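Local coordinates for putative cell invasion protein with MAC/Perforin domain (Bacteroides thetaiotaomicron VPI-5482, PDB 3KK7), which is of unproven function but carries a membrane-attack complex/perforin domain, and may act at membranes in cell invasion, at residues N412-A415 with A416-S419; D505-Y508 with I509-A512; T530-Y533 with Q534-I538. All coordinates share one frame; numbering follows the deposited sequence.

Interaction 1 (N412-A415 with A416-S419); sequences NPDA and ASQS
Gln-418 folds back over Ala-415 and Asp-414, and its side chain illustrates how a polar residue can pack largely by its aliphatic part while its amide finds a partner further on. CB rests 3.6 Å from Ala-415 O. The next carbon, CG, stands anti to the residue's own carbonyl carbon (chi1 -54°), a turn that carries it over the two carbonyls: it is 3.7 Å from Asp-414 O and equally near Ala-415 O. From CG the chain runs extended through CD to the amide. There OE1 comes within 4.0 Å of Ala-415 CA, a van der Waals approach, whereas NE2 makes a weak hydrogen bond to Glu-422 OE1 in helix 420-424.

The backbone beneath is a series of overlapping turns. Ala-415 N binds Asn-412 O at 2.8 Å. The two later i to i+3 bonds, Ser-417 N to Asp-414 O at 3.3 Å and Gln-418 N to Ala-415 O, are weak, both long and bent, the first the more bent. This surface loop joins strand 407-411 to helix 420-424 in the D2 region. In its second half, Arg-385 hydrogen-bonds Ala-416 O through NH1 and Gln-418 O through NH2. The chemistry implies a turn whose later internal bonds are weak, with part of its hold supplied by a guanidinium group from strand 376-386.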
ATOM      1  N   ASN A 412     -17.201   4.331 -26.854  1.00 44.16           N
ATOM      2  CA  ASN A 412     -17.210   4.785 -28.253  1.00 45.63           C
ATOM      3  C   ASN A 412     -17.034   6.304 -28.229  1.00 46.40           C
ATOM      4  O   ASN A 412     -17.999   7.041 -28.003  1.00 46.61           O
ATOM      5  CB  ASN A 412     -18.529   4.403 -28.968  1.00 45.98           C
ATOM      6  CG  ASN A 412     -18.869   2.883 -28.851  1.00 47.76           C
ATOM      7  OD1 ASN A 412     -18.316   2.161 -27.997  1.00 48.04           O
ATOM      8  ND2 ASN A 412     -19.798   2.406 -29.712  1.00 48.42           N
ATOM      9  N   PRO A 413     -15.798   6.787 -28.444  1.00 47.44           N
ATOM     10  CA  PRO A 413     -15.561   8.217 -28.256  1.00 48.04           C
ATOM     11  C   PRO A 413     -16.338   9.086 -29.255  1.00 48.84           C
ATOM     12  O   PRO A 413     -16.552  10.270 -28.992  1.00 48.72           O
ATOM     13  CB  PRO A 413     -14.044   8.344 -28.426  1.00 47.97           C
ATOM     14  CG  PRO A 413     -13.661   7.213 -29.309  1.00 47.59           C
ATOM     15  CD  PRO A 413     -14.611   6.096 -28.984  1.00 47.46           C
ATOM     16  N   ASP A 414     -16.785   8.483 -30.362  1.00 49.91           N
ATOM     17  CA  ASP A 414     -17.653   9.162 -31.340  1.00 50.89           C
ATOM     18  C   ASP A 414     -19.133   9.202 -30.932  1.00 50.91           C
ATOM     19  O   ASP A 414     -19.980   9.701 -31.672  1.00 51.00           O
ATOM     20  CB  ASP A 414     -17.497   8.528 -32.741  1.00 51.36           C
ATOM     21  CG  ASP A 414     -16.325   9.134 -33.548  1.00 52.85           C
ATOM     22  OD1 ASP A 414     -15.468   9.845 -32.971  1.00 54.42           O
ATOM     23  OD2 ASP A 414     -16.265   8.905 -34.780  1.00 55.54           O
ATOM     24  N   ALA A 415     -19.436   8.690 -29.748  1.00 51.16           N
ATOM     25  CA  ALA A 415     -20.786   8.727 -29.220  1.00 51.09           C
ATOM     26  C   ALA A 415     -21.230  10.158 -28.901  1.00 51.06           C
ATOM     27  O   ALA A 415     -22.425  10.435 -28.940  1.00 51.44           O
ATOM     28  CB  ALA A 415     -20.894   7.838 -27.971  1.00 50.93           C
ATOM     29  N   ALA A 416     -20.286  11.052 -28.582  1.00 50.86           N
ATOM     30  CA  ALA A 416     -20.609  12.465 -28.294  1.00 50.95           C
ATOM     31  C   ALA A 416     -21.031  13.239 -29.560  1.00 50.94           C
ATOM     32  O   ALA A 416     -21.820  14.192 -29.478  1.00 51.11           O
ATOM     33  CB  ALA A 416     -19.433  13.171 -27.607  1.00 50.81           C
ATOM     34  N   SER A 417     -20.505  12.819 -30.715  1.00 50.71           N
ATOM     35  CA  SER A 417     -20.872  13.387 -32.025  1.00 50.41           C
ATOM     36  C   SER A 417     -22.350  13.170 -32.339  1.00 49.97           C
ATOM     37  O   SER A 417     -22.991  14.021 -32.935  1.00 50.00           O
ATOM     38  CB  SER A 417     -20.044  12.745 -33.158  1.00 50.41           C
ATOM     39  OG  SER A 417     -18.637  12.817 -32.933  1.00 50.83           O
ATOM     40  N   GLN A 418     -22.889  12.029 -31.935  1.00 49.61           N
ATOM     41  CA  GLN A 418     -24.241  11.658 -32.326  1.00 49.17           C
ATOM     42  C   GLN A 418     -25.254  12.702 -31.868  1.00 48.91           C
ATOM     43  O   GLN A 418     -25.085  13.347 -30.835  1.00 49.13           O
ATOM     44  CB  GLN A 418     -24.601  10.277 -31.783  1.00 49.14           C
ATOM     45  CG  GLN A 418     -23.601   9.176 -32.167  1.00 49.00           C
ATOM     46  CD  GLN A 418     -24.166   7.773 -31.989  1.00 48.85           C
ATOM     47  OE1 GLN A 418     -23.996   7.145 -30.943  1.00 46.87           O
ATOM     48  NE2 GLN A 418     -24.857   7.282 -33.017  1.00 50.14           N
ATOM     49  N   SER A 419     -26.303  12.862 -32.658  1.00 48.63           N
ATOM     50  CA  SER A 419     -27.336  13.845 -32.393  1.00 48.46           C
ATOM     51  C   SER A 419     -28.200  13.401 -31.234  1.00 48.46           C
ATOM     52  O   SER A 419     -28.541  12.220 -31.127  1.00 48.62           O
ATOM     53  CB  SER A 419     -28.238  13.992 -33.615  1.00 48.38           C
ATOM     54  OG  SER A 419     -29.019  12.818 -33.790  1.00 48.09           O
TER

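Interaction 2 (D505-Y508 with I509-A512); sequences DDDY and IPDA
Tyr-508 turns one ring face to Ile-509, the next residue along the chain. The touching atom is Ile-509 CG1, 3.8 Å from the ring centroid and 19° off its normal, a CH-pi contact displaced toward the rim, where CE2 is the nearest ring atom. Its first torsion (chi1 101°, well past the usual value near +60°) brings the ring under its own following peptide, with CG 3.2 Å from Ile-509 N. Asp-506 CG lies at the ring edge, in its plane.

The next shell is the start of helix 508-512. Asp-506 is a capping residue: its OD1 accepts from Tyr-508 N at 3.2 Å, the bond straight at the hydrogen but arriving from above the carboxylate plane, and this closes an Asx turn. Asp-506 O in turn accepts from Ile-509 N at 3.0 Å. Pro-510 has no N-H to offer the same carbonyl; its CD sits there instead, 3.3 Å from Asp-506 O. Regular helical bonds follow, Asp-511 N to Asp-507 O at 3.0 Å and Ala-512 N to Tyr-508 O.

Tyr-508 OH is held by Asn-198 OD1, and more weakly by Arg-403. With an alanine here, Asn-198 would probably lose its hydroxyl partner and Ile-509 CG1 the ring face it lies against.

Further out, Ile-509 and Pro-510 pack on Tyr-503 of strand 499-504, the strand that leads into this turn, while Asp-507, Pro-510 and Asp-511 touch Leu-516 of helix 516-521. At the helix's other end, Arg-27 binds the carbonyls of Asp-511 and Ala-512.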
ATOM      1  N   ASP A 505       1.533 -15.574 -16.524  1.00 26.04           N
ATOM      2  CA  ASP A 505       1.393 -16.707 -17.437  1.00 26.04           C
ATOM      3  C   ASP A 505       0.942 -17.995 -16.749  1.00 26.03           C
ATOM      4  O   ASP A 505       1.730 -18.923 -16.489  1.00 25.59           O
ATOM      5  CB  ASP A 505       2.695 -16.953 -18.211  1.00 26.08           C
ATOM      6  CG  ASP A 505       2.520 -17.931 -19.367  1.00 25.54           C
ATOM      7  OD1 ASP A 505       1.368 -18.215 -19.744  1.00 25.66           O
ATOM      8  OD2 ASP A 505       3.531 -18.398 -19.931  1.00 27.06           O
ATOM      9  N   ASP A 506      -0.349 -18.026 -16.464  1.00 26.12           N
ATOM     10  CA  ASP A 506      -1.010 -19.203 -15.972  1.00 26.43           C
ATOM     11  C   ASP A 506      -2.361 -19.203 -16.637  1.00 26.07           C
ATOM     12  O   ASP A 506      -3.153 -18.298 -16.423  1.00 26.29           O
ATOM     13  CB  ASP A 506      -1.166 -19.184 -14.455  1.00 26.68           C
ATOM     14  CG  ASP A 506      -1.599 -20.549 -13.892  1.00 28.91           C
ATOM     15  OD1 ASP A 506      -2.345 -21.311 -14.556  1.00 29.12           O
ATOM     16  OD2 ASP A 506      -1.192 -20.857 -12.757  1.00 33.06           O
ATOM     17  N   ASP A 507      -2.609 -20.227 -17.443  1.00 25.95           N
ATOM     18  CA  ASP A 507      -3.860 -20.370 -18.174  1.00 25.74           C
ATOM     19  C   ASP A 507      -5.119 -20.209 -17.293  1.00 25.40           C
ATOM     20  O   ASP A 507      -6.171 -19.781 -17.785  1.00 25.22           O
ATOM     21  CB  ASP A 507      -3.870 -21.703 -18.958  1.00 25.87           C
ATOM     22  CG  ASP A 507      -2.971 -21.675 -20.232  1.00 25.99           C
ATOM     23  OD1 ASP A 507      -2.425 -20.616 -20.592  1.00 24.88           O
ATOM     24  OD2 ASP A 507      -2.823 -22.722 -20.896  1.00 25.06           O
ATOM     25  N   TYR A 508      -5.027 -20.480 -15.995  1.00 24.90           N
ATOM     26  CA  TYR A 508      -6.206 -20.299 -15.157  1.00 25.49           C
ATOM     27  C   TYR A 508      -6.793 -18.878 -15.282  1.00 26.25           C
ATOM     28  O   TYR A 508      -7.997 -18.706 -15.152  1.00 26.57           O
ATOM     29  CB  TYR A 508      -5.926 -20.651 -13.692  1.00 25.46           C
ATOM     30  CG  TYR A 508      -5.680 -19.471 -12.727  1.00 26.38           C
ATOM     31  CD1 TYR A 508      -6.733 -18.826 -12.082  1.00 25.95           C
ATOM     32  CD2 TYR A 508      -4.394 -19.041 -12.432  1.00 25.51           C
ATOM     33  CE1 TYR A 508      -6.494 -17.777 -11.190  1.00 25.10           C
ATOM     34  CE2 TYR A 508      -4.168 -18.015 -11.563  1.00 25.05           C
ATOM     35  CZ  TYR A 508      -5.216 -17.385 -10.938  1.00 25.02           C
ATOM     36  OH  TYR A 508      -4.964 -16.339 -10.068  1.00 24.88           O
ATOM     37  N   ILE A 509      -5.947 -17.874 -15.533  1.00 27.01           N
ATOM     38  CA  ILE A 509      -6.409 -16.483 -15.670  1.00 27.39           C
ATOM     39  C   ILE A 509      -7.201 -16.266 -16.956  1.00 27.77           C
ATOM     40  O   ILE A 509      -8.368 -15.901 -16.890  1.00 28.52           O
ATOM     41  CB  ILE A 509      -5.257 -15.444 -15.542  1.00 27.55           C
ATOM     42  CG1 ILE A 509      -4.612 -15.532 -14.152  1.00 27.67           C
ATOM     43  CG2 ILE A 509      -5.785 -14.011 -15.768  1.00 26.74           C
ATOM     44  CD1 ILE A 509      -3.357 -14.701 -13.979  1.00 27.50           C
ATOM     45  N   PRO A 510      -6.594 -16.487 -18.133  1.00 28.22           N
ATOM     46  CA  PRO A 510      -7.459 -16.356 -19.339  1.00 28.25           C
ATOM     47  C   PRO A 510      -8.731 -17.211 -19.264  1.00 28.45           C
ATOM     48  O   PRO A 510      -9.775 -16.810 -19.782  1.00 28.14           O
ATOM     49  CB  PRO A 510      -6.559 -16.804 -20.506  1.00 28.22           C
ATOM     50  CG  PRO A 510      -5.298 -17.379 -19.870  1.00 28.41           C
ATOM     51  CD  PRO A 510      -5.193 -16.800 -18.472  1.00 28.07           C
ATOM     52  N   ASP A 511      -8.650 -18.360 -18.588  1.00 29.03           N
ATOM     53  CA  ASP A 511      -9.818 -19.246 -18.415  1.00 29.28           C
ATOM     54  C   ASP A 511     -10.903 -18.618 -17.518  1.00 29.14           C
ATOM     55  O   ASP A 511     -12.102 -18.807 -17.763  1.00 29.14           O
ATOM     56  CB  ASP A 511      -9.408 -20.673 -17.947  1.00 29.32           C
ATOM     57  CG  ASP A 511      -9.066 -21.629 -19.133  1.00 29.73           C
ATOM     58  OD1 ASP A 511      -9.427 -21.295 -20.287  1.00 29.63           O
ATOM     59  OD2 ASP A 511      -8.441 -22.709 -18.914  1.00 29.45           O
ATOM     60  N   ALA A 512     -10.497 -17.850 -16.512  1.00 29.07           N
ATOM     61  CA  ALA A 512     -11.457 -17.115 -15.704  1.00 28.76           C
ATOM     62  C   ALA A 512     -12.255 -16.139 -16.584  1.00 29.02           C
ATOM     63  O   ALA A 512     -13.464 -15.983 -16.409  1.00 29.73           O
ATOM     64  CB  ALA A 512     -10.773 -16.413 -14.610  1.00 28.47           C
TER

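Interaction 3 (T530-Y533 with Q534-I538); sequences TTLY and QRYKI
Thr-530, Thr-531 and Leu-532 offer their carbonyls to Gln-534, Arg-535 and Tyr-536 in three successive i to i+4 bonds, the last turn of helix 529-535 before it passes into strand 537-540. The third, Tyr-536 N to Leu-532 O, is 2.8 Å long although the backbone of Tyr-536 is already extended. Arg-535 N makes a second, weak bond to Leu-532 O, a carbonyl it thus shares with Tyr-536 N.

Beyond this exit the side chain of Ile-538 points back toward the helix, its CD1 4.1 Å from Leu-532 CG and also near Tyr-533 CB. Leu-532 also packs on Tyr-491 and Tyr-493 of strand 489-494, so the helix lies against the four-stranded sheet that its own following strand completes at one edge. Gln-534 runs alongside Tyr-533, its CG 3.8 Å from ring atom CD1, with the amide and ring planes steeply inclined. Tyr-533 itself reaches helix 177-186.

Tyr-536 swings its ring back beside the helix, with CG anti to its carbonyl carbon (chi1 -67°). Leu-532 CD1 sits over one face, 4.2 Å from the centroid, in a CH-pi contact, while Thr-531 O lies in the ring plane, 3.8 Å from Tyr-536 CD1.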
ATOM      1  N   THR A 530       9.591  -0.306 -22.353  1.00 27.93           N
ATOM      2  CA  THR A 530       9.547   1.141 -22.176  1.00 27.73           C
ATOM      3  C   THR A 530       8.509   1.697 -23.138  1.00 27.89           C
ATOM      4  O   THR A 530       7.734   2.559 -22.753  1.00 27.67           O
ATOM      5  CB  THR A 530      10.948   1.836 -22.317  1.00 27.83           C
ATOM      6  OG1 THR A 530      11.355   1.834 -23.680  1.00 28.57           O
ATOM      7  CG2 THR A 530      12.043   1.142 -21.505  1.00 26.33           C
ATOM      8  N   THR A 531       8.450   1.158 -24.361  1.00 28.26           N
ATOM      9  CA  THR A 531       7.415   1.542 -25.336  1.00 28.18           C
ATOM     10  C   THR A 531       6.033   1.226 -24.778  1.00 28.63           C
ATOM     11  O   THR A 531       5.112   2.047 -24.839  1.00 29.13           O
ATOM     12  CB  THR A 531       7.614   0.834 -26.708  1.00 28.51           C
ATOM     13  OG1 THR A 531       8.744   1.411 -27.371  1.00 27.69           O
ATOM     14  CG2 THR A 531       6.364   0.950 -27.617  1.00 26.69           C
ATOM     15  N   LEU A 532       5.886   0.051 -24.196  1.00 28.87           N
ATOM     16  CA  LEU A 532       4.595  -0.334 -23.657  1.00 29.09           C
ATOM     17  C   LEU A 532       4.109   0.663 -22.610  1.00 29.33           C
ATOM     18  O   LEU A 532       3.041   1.254 -22.747  1.00 30.11           O
ATOM     19  CB  LEU A 532       4.671  -1.738 -23.062  1.00 29.30           C
ATOM     20  CG  LEU A 532       3.337  -2.473 -22.956  1.00 29.91           C
ATOM     21  CD1 LEU A 532       2.702  -2.595 -24.372  1.00 27.75           C
ATOM     22  CD2 LEU A 532       3.552  -3.849 -22.279  1.00 29.30           C
ATOM     23  N   TYR A 533       4.897   0.898 -21.575  1.00 29.32           N
ATOM     24  CA  TYR A 533       4.412   1.766 -20.511  1.00 29.19           C
ATOM     25  C   TYR A 533       4.473   3.252 -20.842  1.00 29.34           C
ATOM     26  O   TYR A 533       3.849   4.062 -20.158  1.00 29.80           O
ATOM     27  CB  TYR A 533       5.089   1.459 -19.159  1.00 28.77           C
ATOM     28  CG  TYR A 533       6.606   1.566 -19.070  1.00 28.02           C
ATOM     29  CD1 TYR A 533       7.260   2.791 -19.220  1.00 27.58           C
ATOM     30  CD2 TYR A 533       7.382   0.458 -18.734  1.00 28.16           C
ATOM     31  CE1 TYR A 533       8.647   2.908 -19.075  1.00 27.56           C
ATOM     32  CE2 TYR A 533       8.778   0.564 -18.606  1.00 28.05           C
ATOM     33  CZ  TYR A 533       9.401   1.795 -18.781  1.00 27.72           C
ATOM     34  OH  TYR A 533      10.768   1.907 -18.674  1.00 26.11           O
ATOM     35  N   GLN A 534       5.233   3.641 -21.850  1.00 29.65           N
ATOM     36  CA  GLN A 534       5.259   5.063 -22.212  1.00 30.13           C
ATOM     37  C   GLN A 534       4.095   5.435 -23.119  1.00 31.16           C
ATOM     38  O   GLN A 534       3.657   6.591 -23.110  1.00 31.22           O
ATOM     39  CB  GLN A 534       6.580   5.474 -22.862  1.00 29.29           C
ATOM     40  CG  GLN A 534       7.705   5.487 -21.881  1.00 27.93           C
ATOM     41  CD  GLN A 534       8.961   6.063 -22.423  1.00 27.67           C
ATOM     42  OE1 GLN A 534       9.138   6.243 -23.637  1.00 28.27           O
ATOM     43  NE2 GLN A 534       9.860   6.380 -21.523  1.00 29.42           N
ATOM     44  N   ARG A 535       3.607   4.464 -23.896  1.00 32.06           N
ATOM     45  CA  ARG A 535       2.634   4.742 -24.939  1.00 32.88           C
ATOM     46  C   ARG A 535       1.331   3.987 -24.787  1.00 32.70           C
ATOM     47  O   ARG A 535       0.391   4.285 -25.505  1.00 33.23           O
ATOM     48  CB  ARG A 535       3.253   4.469 -26.319  1.00 33.43           C
ATOM     49  CG  ARG A 535       4.452   5.419 -26.698  1.00 35.89           C
ATOM     50  CD  ARG A 535       5.040   5.131 -28.111  1.00 38.91           C
ATOM     51  NE  ARG A 535       3.959   4.919 -29.085  1.00 42.36           N
ATOM     52  CZ  ARG A 535       4.076   4.299 -30.265  1.00 44.53           C
ATOM     53  NH1 ARG A 535       5.256   3.847 -30.696  1.00 46.11           N
ATOM     54  NH2 ARG A 535       2.993   4.147 -31.030  1.00 44.27           N
ATOM     55  N   TYR A 536       1.249   3.032 -23.861  1.00 32.50           N
ATOM     56  CA  TYR A 536       0.003   2.284 -23.663  1.00 32.24           C
ATOM     57  C   TYR A 536      -0.579   2.477 -22.255  1.00 31.89           C
ATOM     58  O   TYR A 536       0.119   2.896 -21.333  1.00 32.26           O
ATOM     59  CB  TYR A 536       0.207   0.791 -23.969  1.00 32.03           C
ATOM     60  CG  TYR A 536       0.490   0.503 -25.427  1.00 32.36           C
ATOM     61  CD1 TYR A 536       1.738   0.756 -25.972  1.00 33.34           C
ATOM     62  CD2 TYR A 536      -0.487  -0.029 -26.260  1.00 33.59           C
ATOM     63  CE1 TYR A 536       2.012   0.500 -27.313  1.00 34.46           C
ATOM     64  CE2 TYR A 536      -0.225  -0.303 -27.620  1.00 35.03           C
ATOM     65  CZ  TYR A 536       1.030  -0.027 -28.147  1.00 34.92           C
ATOM     66  OH  TYR A 536       1.320  -0.270 -29.478  1.00 33.85           O
ATOM     67  N   LYS A 537      -1.879   2.234 -22.137  1.00 31.14           N
ATOM     68  CA  LYS A 537      -2.543   2.066 -20.861  1.00 30.58           C
ATOM     69  C   LYS A 537      -2.574   0.559 -20.625  1.00 29.55           C
ATOM     70  O   LYS A 537      -2.980  -0.202 -21.489  1.00 29.50           O
ATOM     71  CB  LYS A 537      -3.968   2.613 -20.907  1.00 31.01           C
ATOM     72  CG  LYS A 537      -4.094   4.159 -21.017  1.00 32.63           C
ATOM     73  CD  LYS A 537      -3.689   4.879 -19.716  1.00 33.87           C
ATOM     74  CE  LYS A 537      -3.755   6.398 -19.887  1.00 34.30           C
ATOM     75  NZ  LYS A 537      -3.629   7.119 -18.581  1.00 33.97           N
ATOM     76  N   ILE A 538      -2.103   0.131 -19.471  1.00 28.77           N
ATOM     77  CA  ILE A 538      -2.015  -1.277 -19.156  1.00 28.55           C
ATOM     78  C   ILE A 538      -3.001  -1.647 -18.031  1.00 28.13           C
ATOM     79  O   ILE A 538      -3.002  -1.034 -16.955  1.00 28.86           O
ATOM     80  CB  ILE A 538      -0.582  -1.668 -18.724  1.00 28.70           C
ATOM     81  CG1 ILE A 538       0.452  -1.274 -19.791  1.00 27.17           C
ATOM     82  CG2 ILE A 538      -0.511  -3.165 -18.477  1.00 28.32           C
ATOM     83  CD1 ILE A 538       1.825  -1.333 -19.267  1.00 25.03           C
TER

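Overall arrangement
The three contacts follow one another along the chain and show three ways of changing direction: a loop of turns, a capped helix start and a helix exit. Interaction 1 belongs to the D2 region; interactions 2 and 3 share the D3 region. The latter two join one four-stranded sheet: 505-508 follows strand 499-504, and interaction 3 runs into its parallel neighbour 537-540. Even so they do not touch, their centres being 23 Å apart and their nearest atoms about 12 Å. Interaction 1 is more remote, its centre 35 Å from that of interaction 2 and 26 Å from that of interaction 3. A 1,2-ethanediol, probably from crystallisation, lies about 5 Å from the Thr-530 side chain.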